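Local coordinates for putative LacI-family transcriptional regulator (Bacteroides fragilis, PDB 3GBV), which probably senses a small-molecule ligand and regulates transcription in response, as members of the LacI family do, at residues A[115-121]-A[153-159]; A[215-219]-A[240-245]. One frame throughout, in Å; residues are numbered along the deposited sequence.

Overall arrangement
Contact 1 (115-121 with 153-159) closes before contact 2 (215-219 with 240-245) opens along the chain. Their centres lie about 24 Å apart and their nearest atoms about 14 Å, so they do not touch. Contact 1 sits near the passage between the two lobes of a periplasmic-binding-protein fold: helix 117-131 leaves strand 111-114 of the parallel sheet and leads to strand 137-144 of the mixed sheet, which helix 152-168 follows. Contact 2 belongs wholly to the mixed-sheet lobe, pairing helices 212-220 and 235-243, which follow its neighbouring strands 203-206 and 227-231. Contact 1 thus probably borders the ligand cleft, whereas contact 2 is structural packing away from it.

Contact 1: A[115-121]-A[153-159]; sequences QNSHQSG and QQESREI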
ATOM      1  N   GLN A 115      -2.144  12.879  -4.381  1.00 24.13           N
ATOM      2  CA  GLN A 115      -2.825  11.870  -5.161  1.00 23.82           C
ATOM      3  C   GLN A 115      -3.472  12.466  -6.388  1.00 22.72           C
ATOM      4  O   GLN A 115      -3.684  13.677  -6.484  1.00 21.41           O
ATOM      5  CB  GLN A 115      -3.931  11.184  -4.355  1.00 24.97           C
ATOM      6  CG  GLN A 115      -3.485  10.392  -3.150  1.00 24.16           C
ATOM      7  CD  GLN A 115      -4.612   9.558  -2.580  1.00 23.54           C
ATOM      8  OE1 GLN A 115      -5.761  10.000  -2.517  1.00 18.87           O
ATOM      9  NE2 GLN A 115      -4.288   8.350  -2.149  1.00 21.73           N
ATOM     10  N   ASN A 116      -3.749  11.594  -7.344  1.00 21.68           N
ATOM     11  CA  ASN A 116      -4.464  11.989  -8.526  1.00 22.65           C
ATOM     12  C   ASN A 116      -5.888  11.921  -7.938  1.00 24.07           C
ATOM     13  O   ASN A 116      -6.492  10.839  -7.847  1.00 19.32           O
ATOM     14  CB  ASN A 116      -4.289  10.948  -9.624  1.00 24.39           C
ATOM     15  CG  ASN A 116      -5.199  11.205 -10.800  1.00 26.03           C
ATOM     16  OD1 ASN A 116      -6.409  11.367 -10.636  1.00 23.04           O
ATOM     17  ND2 ASN A 116      -4.623  11.246 -11.995  1.00 27.58           N
ATOM     18  N   SER A 117      -6.384  13.076  -7.500  1.00 23.19           N
ATOM     19  CA  SER A 117      -7.686  13.187  -6.861  1.00 26.71           C
ATOM     20  C   SER A 117      -8.831  12.513  -7.611  1.00 27.59           C
ATOM     21  O   SER A 117      -9.673  11.844  -7.003  1.00 26.71           O
ATOM     22  CB  SER A 117      -8.014  14.659  -6.622  1.00 28.23           C
ATOM     23  OG  SER A 117      -7.966  15.389  -7.837  1.00 30.33           O
ATOM     24  N   HIS A 118      -8.856  12.679  -8.929  1.00 27.95           N
ATOM     25  CA  HIS A 118      -9.906  12.084  -9.739  1.00 30.27           C
ATOM     26  C   HIS A 118      -9.892  10.562  -9.617  1.00 28.26           C
ATOM     27  O   HIS A 118     -10.920   9.948  -9.342  1.00 25.98           O
ATOM     28  CB  HIS A 118      -9.745  12.499 -11.207  1.00 35.90           C
ATOM     29  CG  HIS A 118     -10.916  12.134 -12.067  1.00 43.21           C
ATOM     30  ND1 HIS A 118     -10.840  11.189 -13.070  1.00 47.56           N
ATOM     31  CD2 HIS A 118     -12.200  12.568 -12.059  1.00 45.57           C
ATOM     32  CE1 HIS A 118     -12.024  11.058 -13.642  1.00 48.61           C
ATOM     33  NE2 HIS A 118     -12.868  11.883 -13.047  1.00 48.21           N
ATOM     34  N   GLN A 119      -8.717   9.967  -9.811  1.00 25.86           N
ATOM     35  CA  GLN A 119      -8.549   8.516  -9.732  1.00 24.32           C
ATOM     36  C   GLN A 119      -8.753   7.994  -8.314  1.00 21.91           C
ATOM     37  O   GLN A 119      -9.248   6.887  -8.128  1.00 18.75           O
ATOM     38  CB  GLN A 119      -7.153   8.118 -10.212  1.00 22.63           C
ATOM     39  CG  GLN A 119      -6.931   6.623 -10.346  1.00 24.43           C
ATOM     40  CD  GLN A 119      -7.809   6.006 -11.418  1.00 26.88           C
ATOM     41  OE1 GLN A 119      -8.064   6.627 -12.454  1.00 25.61           O
ATOM     42  NE2 GLN A 119      -8.265   4.773 -11.184  1.00 24.21           N
ATOM     43  N   SER A 120      -8.363   8.790  -7.323  1.00 20.35           N
ATOM     44  CA  SER A 120      -8.502   8.392  -5.932  1.00 22.65           C
ATOM     45  C   SER A 120      -9.976   8.235  -5.578  1.00 22.19           C
ATOM     46  O   SER A 120     -10.356   7.319  -4.848  1.00 21.92           O
ATOM     47  CB  SER A 120      -7.850   9.424  -5.012  1.00 23.63           C
ATOM     48  OG  SER A 120      -8.024   9.078  -3.647  1.00 26.80           O
ATOM     49  N   GLY A 121     -10.802   9.129  -6.111  1.00 22.43           N
ATOM     50  CA  GLY A 121     -12.228   9.079  -5.849  1.00 22.31           C
ATOM     51  C   GLY A 121     -12.903   7.955  -6.605  1.00 23.22           C
ATOM     52  O   GLY A 121     -13.821   7.314  -6.089  1.00 21.70           O
ATOM     53  N   GLN A 153      -8.294  18.834  -3.878  1.00 29.89           N
ATOM     54  CA  GLN A 153      -8.110  17.387  -3.850  1.00 28.81           C
ATOM     55  C   GLN A 153      -9.444  16.749  -3.450  1.00 28.17           C
ATOM     56  O   GLN A 153      -9.905  15.806  -4.095  1.00 25.98           O
ATOM     57  CB  GLN A 153      -7.011  17.004  -2.845  1.00 30.16           C
ATOM     58  CG  GLN A 153      -6.887  15.497  -2.555  1.00 28.45           C
ATOM     59  CD  GLN A 153      -6.208  14.710  -3.665  1.00 30.90           C
ATOM     60  OE1 GLN A 153      -6.543  13.543  -3.910  1.00 29.23           O
ATOM     61  NE2 GLN A 153      -5.236  15.330  -4.328  1.00 28.92           N
ATOM     62  N   GLN A 154     -10.067  17.279  -2.398  1.00 27.28           N
ATOM     63  CA  GLN A 154     -11.350  16.761  -1.907  1.00 28.70           C
ATOM     64  C   GLN A 154     -12.476  16.869  -2.927  1.00 27.77           C
ATOM     65  O   GLN A 154     -13.180  15.897  -3.182  1.00 25.05           O
ATOM     66  CB  GLN A 154     -11.761  17.495  -0.631  1.00 28.57           C
ATOM     67  CG  GLN A 154     -10.965  17.076   0.600  1.00 32.71           C
ATOM     68  CD  GLN A 154     -11.210  17.992   1.777  1.00 32.22           C
ATOM     69  OE1 GLN A 154     -12.224  18.682   1.830  1.00 33.71           O
ATOM     70  NE2 GLN A 154     -10.285  17.998   2.733  1.00 29.66           N
ATOM     71  N   GLU A 155     -12.634  18.055  -3.505  1.00 27.98           N
ATOM     72  CA  GLU A 155     -13.671  18.308  -4.497  1.00 31.03           C
ATOM     73  C   GLU A 155     -13.492  17.387  -5.696  1.00 29.17           C
ATOM     74  O   GLU A 155     -14.428  16.735  -6.153  1.00 30.28           O
ATOM     75  CB  GLU A 155     -13.603  19.761  -4.970  1.00 34.08           C
ATOM     76  CG  GLU A 155     -14.722  20.167  -5.921  1.00 43.39           C
ATOM     77  CD  GLU A 155     -14.301  21.267  -6.893  1.00 48.88           C
ATOM     78  OE1 GLU A 155     -13.627  22.225  -6.452  1.00 51.68           O
ATOM     79  OE2 GLU A 155     -14.648  21.176  -8.095  1.00 50.72           O
ATOM     80  N   SER A 156     -12.270  17.338  -6.199  1.00 27.47           N
ATOM     81  CA  SER A 156     -11.942  16.521  -7.348  1.00 26.28           C
ATOM     82  C   SER A 156     -12.187  15.027  -7.076  1.00 26.28           C
ATOM     83  O   SER A 156     -12.682  14.298  -7.948  1.00 23.26           O
ATOM     84  CB  SER A 156     -10.483  16.780  -7.716  1.00 26.79           C
ATOM     85  OG  SER A 156     -10.279  16.642  -9.099  1.00 29.89           O
ATOM     86  N   ARG A 157     -11.829  14.572  -5.875  1.00 24.39           N
ATOM     87  CA  ARG A 157     -12.038  13.175  -5.498  1.00 26.19           C
ATOM     88  C   ARG A 157     -13.515  12.854  -5.641  1.00 26.89           C
ATOM     89  O   ARG A 157     -13.890  11.781  -6.111  1.00 26.24           O
ATOM     90  CB  ARG A 157     -11.624  12.922  -4.037  1.00 24.95           C
ATOM     91  CG  ARG A 157     -10.138  12.698  -3.817  1.00 24.49           C
ATOM     92  CD  ARG A 157      -9.806  12.663  -2.330  1.00 25.99           C
ATOM     93  NE  ARG A 157      -8.370  12.542  -2.087  1.00 23.95           N
ATOM     94  CZ  ARG A 157      -7.811  12.657  -0.887  1.00 24.91           C
ATOM     95  NH1 ARG A 157      -8.577  12.900   0.170  1.00 22.92           N
ATOM     96  NH2 ARG A 157      -6.499  12.513  -0.742  1.00 20.08           N
ATOM     97  N   GLU A 158     -14.346  13.807  -5.236  1.00 26.17           N
ATOM     98  CA  GLU A 158     -15.787  13.644  -5.295  1.00 28.94           C
ATOM     99  C   GLU A 158     -16.271  13.495  -6.736  1.00 27.45           C
ATOM    100  O   GLU A 158     -17.184  12.720  -7.020  1.00 25.51           O
ATOM    101  CB  GLU A 158     -16.477  14.834  -4.619  1.00 30.12           C
ATOM    102  CG  GLU A 158     -17.877  14.508  -4.172  1.00 37.44           C
ATOM    103  CD  GLU A 158     -18.533  15.645  -3.423  1.00 40.19           C
ATOM    104  OE1 GLU A 158     -17.981  16.091  -2.392  1.00 40.66           O
ATOM    105  OE2 GLU A 158     -19.612  16.087  -3.870  1.00 42.47           O
ATOM    106  N   ILE A 159     -15.651  14.234  -7.646  1.00 27.03           N
ATOM    107  CA  ILE A 159     -16.015  14.159  -9.056  1.00 28.53           C
ATOM    108  C   ILE A 159     -15.699  12.776  -9.642  1.00 28.51           C
ATOM    109  O   ILE A 159     -16.473  12.234 -10.438  1.00 27.26           O
ATOM    110  CB  ILE A 159     -15.275  15.252  -9.875  1.00 28.70           C
ATOM    111  CG1 ILE A 159     -15.834  16.631  -9.512  1.00 30.46           C
ATOM    112  CG2 ILE A 159     -15.445  15.010 -11.366  1.00 27.07           C
ATOM    113  CD1 ILE A 159     -15.085  17.783 -10.164  1.00 29.82           C
TER
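Q153 reaches across to Q115 with its amide: NE2 donates to Q115 O at 3.1 Å, almost straight at 174°. The acceptor lies in the plane of the Q153 amide, while the donor sits above the Q115 carbonyl plane. With CG anti to the backbone N (chi1 170°), Q153 lays that carbon over one face of the R157 guanidinium, offset toward its rim. The bend at chi2 then carries the amide toward 115-117, with OE1 still accepting R157 NE at 2.8 Å on a lone pair. The extended Q115 side chain crosses R157 at about a right angle. Its OE1 takes S120 OG at 2.7 Å and, weakly, R157 NH2, while its NE2 goes to P282 O.

S117 CB lies against Q153 OE1 (3.3 Å) and tightly against S156 CB (3.4 Å). Farther along the helices, the axes of segments 117-121 and 153-159 approach to 6.6 Å at a crossing angle of -50°. Backbones meet there: R157 CA lies 3.1 Å from S117 O and G121 CA 3.2 Å from R157 O, both as CA-H...O contacts, and G121 has no side chain to keep them apart.

Q153 NE2 also bonds D101 O, so both ends of this buried amide are engaged and its orientation is fixed. R157, held through NE, lies near a bound 1,2-ethanediol, a molecule probably from the crystallisation liquor, though its place in this polar network is consistent with a ligand pocket between the lobes.

Contact 2: A[215-219]-A[240-245]; sequences GEYLQ and CLKEGT
G215 and T245 bring the two segments closest, their CA atoms 5.1 Å apart, where the chain has just left helix 235-243 through G244, whose positive phi of 103° ends the helical run. T245 wedges its side chain against helix 212-220. Its CG2 methyl lies 3.2 Å from G215 O and 3.8 Å from L218 CB, packing on the helix backbone as much as on a side chain. A chi1 of 49° sets OG1 between the backbone N and the carbonyl carbon, and from there OG1 donates back to C240 O at 3.2 Å, tying the turn to the last part of its own helix.

C240 SG lies beside T245 against the same turn of helix 212-220; G215, without a side chain, leaves the helix surface open to both. SG stands 3.9 Å from G215 C and equally far from E216 CG, a nonpolar contact in which the thiol lies against the stem of the glutamate; the E216 carboxylate itself pairs with R236 in a salt bridge. Q219 bends at chi2, so that its amide end comes close to the T245 methyl and to E243. The Q219 and E243 chains cross at about a right angle, their amide and carboxylate planes 48° apart, near the solvent-exposed E243.

Around this joint, T245 bonds through its backbone to L228 of strand 227-231, and C240 does likewise to V246, where strand 246-251 begins. L218 also touches F195 of helix 187-197 and F226, just ahead of strand 227-231. Helix 212-220 joins strands 203-206 and 227-231, and helix 235-243 joins 227-231 and 246-251, making successive beta-alpha-beta crossovers of the mixed sheet.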
ATOM      1  N   GLY A 215     -16.962   8.079  12.644  1.00 28.45           N
ATOM      2  CA  GLY A 215     -16.691   6.796  13.256  1.00 29.36           C
ATOM      3  C   GLY A 215     -16.918   6.782  14.759  1.00 29.64           C
ATOM      4  O   GLY A 215     -17.522   5.850  15.292  1.00 27.52           O
ATOM      5  N   GLU A 216     -16.420   7.806  15.444  1.00 29.94           N
ATOM      6  CA  GLU A 216     -16.574   7.900  16.887  1.00 31.53           C
ATOM      7  C   GLU A 216     -18.026   8.180  17.237  1.00 31.94           C
ATOM      8  O   GLU A 216     -18.486   7.819  18.319  1.00 33.18           O
ATOM      9  CB  GLU A 216     -15.659   8.990  17.447  1.00 30.41           C
ATOM     10  CG  GLU A 216     -14.183   8.691  17.234  1.00 31.64           C
ATOM     11  CD  GLU A 216     -13.279   9.805  17.714  1.00 33.00           C
ATOM     12  OE1 GLU A 216     -12.042   9.642  17.626  1.00 32.12           O
ATOM     13  OE2 GLU A 216     -13.801  10.843  18.177  1.00 32.35           O
ATOM     14  N   TYR A 217     -18.751   8.817  16.324  1.00 31.06           N
ATOM     15  CA  TYR A 217     -20.164   9.083  16.564  1.00 32.58           C
ATOM     16  C   TYR A 217     -20.893   7.743  16.636  1.00 33.77           C
ATOM     17  O   TYR A 217     -21.694   7.508  17.542  1.00 32.01           O
ATOM     18  CB  TYR A 217     -20.769   9.918  15.437  1.00 31.55           C
ATOM     19  CG  TYR A 217     -22.281   9.943  15.465  1.00 34.40           C
ATOM     20  CD1 TYR A 217     -22.974  10.768  16.359  1.00 37.33           C
ATOM     21  CD2 TYR A 217     -23.022   9.121  14.618  1.00 34.70           C
ATOM     22  CE1 TYR A 217     -24.373  10.768  16.407  1.00 36.95           C
ATOM     23  CE2 TYR A 217     -24.414   9.113  14.660  1.00 36.90           C
ATOM     24  CZ  TYR A 217     -25.081   9.939  15.556  1.00 36.92           C
ATOM     25  OH  TYR A 217     -26.453   9.926  15.604  1.00 36.90           O
ATOM     26  N   LEU A 218     -20.603   6.873  15.668  1.00 33.86           N
ATOM     27  CA  LEU A 218     -21.213   5.549  15.591  1.00 35.13           C
ATOM     28  C   LEU A 218     -20.815   4.673  16.780  1.00 36.69           C
ATOM     29  O   LEU A 218     -21.594   3.831  17.228  1.00 35.89           O
ATOM     30  CB  LEU A 218     -20.801   4.845  14.289  1.00 32.83           C
ATOM     31  CG  LEU A 218     -21.289   5.418  12.952  1.00 32.14           C
ATOM     32  CD1 LEU A 218     -20.629   4.661  11.801  1.00 31.94           C
ATOM     33  CD2 LEU A 218     -22.802   5.318  12.860  1.00 29.86           C
ATOM     34  N   GLN A 219     -19.603   4.884  17.283  1.00 37.80           N
ATOM     35  CA  GLN A 219     -19.088   4.116  18.404  1.00 39.96           C
ATOM     36  C   GLN A 219     -19.813   4.495  19.681  1.00 41.16           C
ATOM     37  O   GLN A 219     -20.246   3.630  20.440  1.00 40.81           O
ATOM     38  CB  GLN A 219     -17.593   4.383  18.575  1.00 41.27           C
ATOM     39  CG  GLN A 219     -16.893   3.482  19.581  1.00 45.52           C
ATOM     40  CD  GLN A 219     -16.693   2.062  19.067  1.00 48.89           C
ATOM     41  OE1 GLN A 219     -16.123   1.218  19.759  1.00 51.65           O
ATOM     42  NE2 GLN A 219     -17.158   1.794  17.849  1.00 49.82           N
ATOM     43  N   CYS A 240     -10.836   3.641  14.780  1.00 25.89           N
ATOM     44  CA  CYS A 240     -12.170   3.375  14.251  1.00 26.77           C
ATOM     45  C   CYS A 240     -12.090   2.240  13.258  1.00 26.59           C
ATOM     46  O   CYS A 240     -13.050   1.492  13.091  1.00 25.31           O
ATOM     47  CB  CYS A 240     -12.749   4.605  13.548  1.00 27.52           C
ATOM     48  SG  CYS A 240     -13.115   5.996  14.630  1.00 30.20           S
ATOM     49  N   LEU A 241     -10.946   2.132  12.583  1.00 25.75           N
ATOM     50  CA  LEU A 241     -10.726   1.075  11.605  1.00 25.97           C
ATOM     51  C   LEU A 241     -10.663  -0.256  12.344  1.00 26.44           C
ATOM     52  O   LEU A 241     -11.248  -1.261  11.920  1.00 25.58           O
ATOM     53  CB  LEU A 241      -9.407   1.291  10.855  1.00 22.79           C
ATOM     54  CG  LEU A 241      -9.041   0.175   9.870  1.00 23.51           C
ATOM     55  CD1 LEU A 241     -10.019   0.168   8.690  1.00 22.21           C
ATOM     56  CD2 LEU A 241      -7.613   0.373   9.380  1.00 22.53           C
ATOM     57  N   LYS A 242      -9.945  -0.256  13.458  1.00 26.84           N
ATOM     58  CA  LYS A 242      -9.799  -1.468  14.241  1.00 30.15           C
ATOM     59  C   LYS A 242     -11.054  -1.849  15.007  1.00 29.64           C
ATOM     60  O   LYS A 242     -11.258  -3.016  15.296  1.00 29.99           O
ATOM     61  CB  LYS A 242      -8.610  -1.333  15.193  1.00 31.23           C
ATOM     62  CG  LYS A 242      -7.289  -1.622  14.507  1.00 34.37           C
ATOM     63  CD  LYS A 242      -6.098  -1.267  15.370  1.00 32.73           C
ATOM     64  CE  LYS A 242      -4.827  -1.839  14.764  1.00 33.42           C
ATOM     65  NZ  LYS A 242      -3.582  -1.331  15.402  1.00 32.17           N
ATOM     66  N   GLU A 243     -11.901  -0.870  15.317  1.00 31.30           N
ATOM     67  CA  GLU A 243     -13.137  -1.131  16.056  1.00 33.35           C
ATOM     68  C   GLU A 243     -14.301  -1.502  15.151  1.00 32.49           C
ATOM     69  O   GLU A 243     -15.321  -1.997  15.622  1.00 34.28           O
ATOM     70  CB  GLU A 243     -13.516   0.083  16.904  1.00 34.81           C
ATOM     71  CG  GLU A 243     -12.381   0.551  17.785  1.00 41.24           C
ATOM     72  CD  GLU A 243     -12.803   0.818  19.211  1.00 45.02           C
ATOM     73  OE1 GLU A 243     -13.174  -0.153  19.909  1.00 46.77           O
ATOM     74  OE2 GLU A 243     -12.760   1.998  19.630  1.00 47.13           O
ATOM     75  N   GLY A 244     -14.161  -1.248  13.854  1.00 31.17           N
ATOM     76  CA  GLY A 244     -15.223  -1.607  12.933  1.00 30.12           C
ATOM     77  C   GLY A 244     -16.145  -0.524  12.403  1.00 29.27           C
ATOM     78  O   GLY A 244     -16.943  -0.807  11.524  1.00 29.02           O
ATOM     79  N   THR A 245     -16.070   0.699  12.920  1.00 29.88           N
ATOM     80  CA  THR A 245     -16.937   1.762  12.408  1.00 29.85           C
ATOM     81  C   THR A 245     -16.486   2.163  11.006  1.00 28.76           C
ATOM     82  O   THR A 245     -17.300   2.561  10.168  1.00 29.34           O
ATOM     83  CB  THR A 245     -16.926   2.985  13.326  1.00 31.48           C
ATOM     84  OG1 THR A 245     -15.573   3.338  13.639  1.00 34.59           O
ATOM     85  CG2 THR A 245     -17.685   2.680  14.608  1.00 33.35           C
TER